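Local atomic coordinates of BlEst2 (Bacillus licheniformis, PDB entry 6WPX), a protein that probably hydrolyses ester bonds as a secreted alpha/beta-hydrolase lipase or esterase, captured here in its propeptide form with an autoinhibitory C-terminal domain. Residues T200-L205 against A239-A244. Sequence-based numbering, arbitrary orientation.
Sequences TKYFTL and ARLPYA
Tyr-202 and Thr-204, two residues apart on strand 201-205, both point toward the loop 239-244, which leads into the edge strand 245-246 of the hydrolase sheet. Just ahead of them, Lys-201, bent at chi2 and again at chi4, carries NZ forward along the strand to bond to Tyr-202 O at 2.9 Å, lying above the carbonyl plane; the ammonium also sits over one face of the Phe-203 ring and reaches Thr-245. The Tyr-202 ring takes Tyr-243 in an offset edge-to-face (T-shaped) stack, planes at 67°, with Tyr-243 CE1 3.8 Å from Tyr-202 CD2. The OH of Tyr-243 bonds to Asp-192 and Gln-126. Leu-241 CD1 approaches Tyr-202 CD1 at 3.9 Å, while Ala-244 CB packs 3.7 Å from Tyr-202 CB. A water joins the backbones here, accepting from Tyr-202 N and donating to Tyr-243 O. Farther along, Thr-204 divides its branches: CG2 lies between Ala-239 O and Ala-244 CB, and OG1 accepts from Arg-240 NH1 at 3.0 Å in a nearly straight bond (162°) within the guanidinium plane. The arginine chain bends at chi2 (-47°) on its way there. Thr-204 OG1 also bonds to Asn-246. A second water lies 2.8 Å from Leu-205 O and within hydrogen-bonding distance of Ala-239 O, which compete with further acceptors for its two protons. A type I turn from Leu-241 to Ala-244 brings the chain round to the point where Thr-245 begins backbone pairing with Tyr-202 and Thr-204. The buried guanidinium, paired with Glu-236 through NE and bonded to Leu-247 O through NH2, probably keeps its positive charge, which would strengthen its directional bond to Thr-204. Around Tyr-202 the loop is held instead by aromatic and aliphatic packing.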
# COMPACT_ATOMS: atom_id res chain seq x y z
N THR A 200 0.60 -25.88 -2.21
CA THR A 200 -0.72 -25.24 -2.02
C THR A 200 -1.10 -24.39 -3.24
O THR A 200 -0.25 -23.76 -3.82
CB THR A 200 -0.81 -24.39 -0.75
OG1 THR A 200 -0.03 -24.89 0.33
CG2 THR A 200 -2.24 -24.15 -0.33
N LYS A 201 -2.37 -24.45 -3.59
CA LYS A 201 -2.88 -23.65 -4.71
C LYS A 201 -3.28 -22.28 -4.16
O LYS A 201 -3.90 -22.19 -3.16
CB LYS A 201 -4.09 -24.32 -5.36
CG LYS A 201 -4.58 -23.59 -6.59
CD LYS A 201 -3.60 -23.64 -7.74
CE LYS A 201 -3.91 -22.67 -8.87
NZ LYS A 201 -4.95 -21.70 -8.52
N TYR A 202 -2.94 -21.26 -4.91
CA TYR A 202 -3.21 -19.85 -4.63
C TYR A 202 -4.11 -19.22 -5.66
O TYR A 202 -3.99 -19.49 -6.86
CB TYR A 202 -1.91 -19.03 -4.55
CG TYR A 202 -1.08 -19.38 -3.35
CD1 TYR A 202 -1.27 -18.75 -2.13
CD2 TYR A 202 -0.12 -20.39 -3.42
CE1 TYR A 202 -0.56 -19.13 -1.00
CE2 TYR A 202 0.62 -20.76 -2.31
CZ TYR A 202 0.41 -20.12 -1.10
OH TYR A 202 1.14 -20.48 -0.00
N PHE A 203 -5.01 -18.35 -5.17
CA PHE A 203 -5.93 -17.54 -5.96
C PHE A 203 -5.84 -16.13 -5.45
O PHE A 203 -5.80 -15.91 -4.24
CB PHE A 203 -7.38 -18.01 -5.79
CG PHE A 203 -7.68 -19.36 -6.37
CD1 PHE A 203 -7.40 -20.52 -5.66
CD2 PHE A 203 -8.27 -19.48 -7.63
CE1 PHE A 203 -7.70 -21.77 -6.20
CE2 PHE A 203 -8.57 -20.73 -8.16
CZ PHE A 203 -8.28 -21.87 -7.44
N THR A 204 -5.84 -15.17 -6.35
CA THR A 204 -5.82 -13.77 -5.92
C THR A 204 -6.96 -13.03 -6.52
O THR A 204 -7.32 -13.26 -7.67
CB THR A 204 -4.49 -13.06 -6.24
OG1 THR A 204 -4.40 -12.83 -7.63
CG2 THR A 204 -3.24 -13.80 -5.71
N LEU A 205 -7.56 -12.17 -5.72
CA LEU A 205 -8.59 -11.24 -6.14
C LEU A 205 -8.01 -9.86 -5.90
O LEU A 205 -7.24 -9.66 -4.95
CB LEU A 205 -9.90 -11.38 -5.34
CG LEU A 205 -10.96 -12.31 -5.96
CD1 LEU A 205 -10.49 -13.76 -5.91
CD2 LEU A 205 -12.30 -12.18 -5.19
N ALA A 239 -1.06 -7.00 -6.11
CA ALA A 239 -2.00 -7.92 -5.46
C ALA A 239 -1.89 -9.35 -6.02
O ALA A 239 -2.64 -10.25 -5.59
CB ALA A 239 -3.42 -7.40 -5.61
N ARG A 240 -0.95 -9.57 -6.96
CA ARG A 240 -0.81 -10.85 -7.65
C ARG A 240 0.37 -11.69 -7.20
O ARG A 240 1.31 -11.15 -6.59
CB ARG A 240 -0.69 -10.62 -9.19
CG ARG A 240 -1.77 -9.75 -9.80
CD ARG A 240 -3.16 -10.16 -9.32
NE ARG A 240 -4.19 -9.48 -10.08
CZ ARG A 240 -5.47 -9.83 -10.08
NH1 ARG A 240 -5.89 -10.87 -9.36
NH2 ARG A 240 -6.34 -9.15 -10.80
N LEU A 241 0.32 -13.00 -7.51
CA LEU A 241 1.39 -13.97 -7.29
C LEU A 241 1.68 -14.64 -8.65
O LEU A 241 0.73 -14.94 -9.40
CB LEU A 241 1.05 -15.02 -6.23
CG LEU A 241 0.96 -14.53 -4.78
CD1 LEU A 241 0.33 -15.61 -3.90
CD2 LEU A 241 2.34 -14.18 -4.24
N PRO A 242 2.97 -14.86 -9.00
CA PRO A 242 3.28 -15.40 -10.35
C PRO A 242 2.73 -16.78 -10.70
O PRO A 242 2.44 -17.02 -11.87
CB PRO A 242 4.83 -15.39 -10.39
CG PRO A 242 5.26 -15.30 -8.98
CD PRO A 242 4.19 -14.56 -8.24
N TYR A 243 2.54 -17.65 -9.71
CA TYR A 243 2.06 -19.03 -9.90
C TYR A 243 0.59 -19.15 -9.51
O TYR A 243 0.07 -20.26 -9.48
CB TYR A 243 2.89 -19.97 -9.00
CG TYR A 243 3.21 -19.32 -7.67
CD1 TYR A 243 2.27 -19.30 -6.64
CD2 TYR A 243 4.43 -18.68 -7.46
CE1 TYR A 243 2.53 -18.64 -5.44
CE2 TYR A 243 4.70 -18.02 -6.26
CZ TYR A 243 3.75 -18.00 -5.26
OH TYR A 243 4.01 -17.39 -4.07
N ALA A 244 -0.05 -18.04 -9.12
CA ALA A 244 -1.44 -18.13 -8.68
C ALA A 244 -2.42 -18.02 -9.84
O ALA A 244 -2.06 -17.58 -10.94
CB ALA A 244 -1.72 -17.01 -7.68
O HOH W 1 -0.65 -21.70 -7.08
O HOH W 2 -4.82 -10.42 -3.71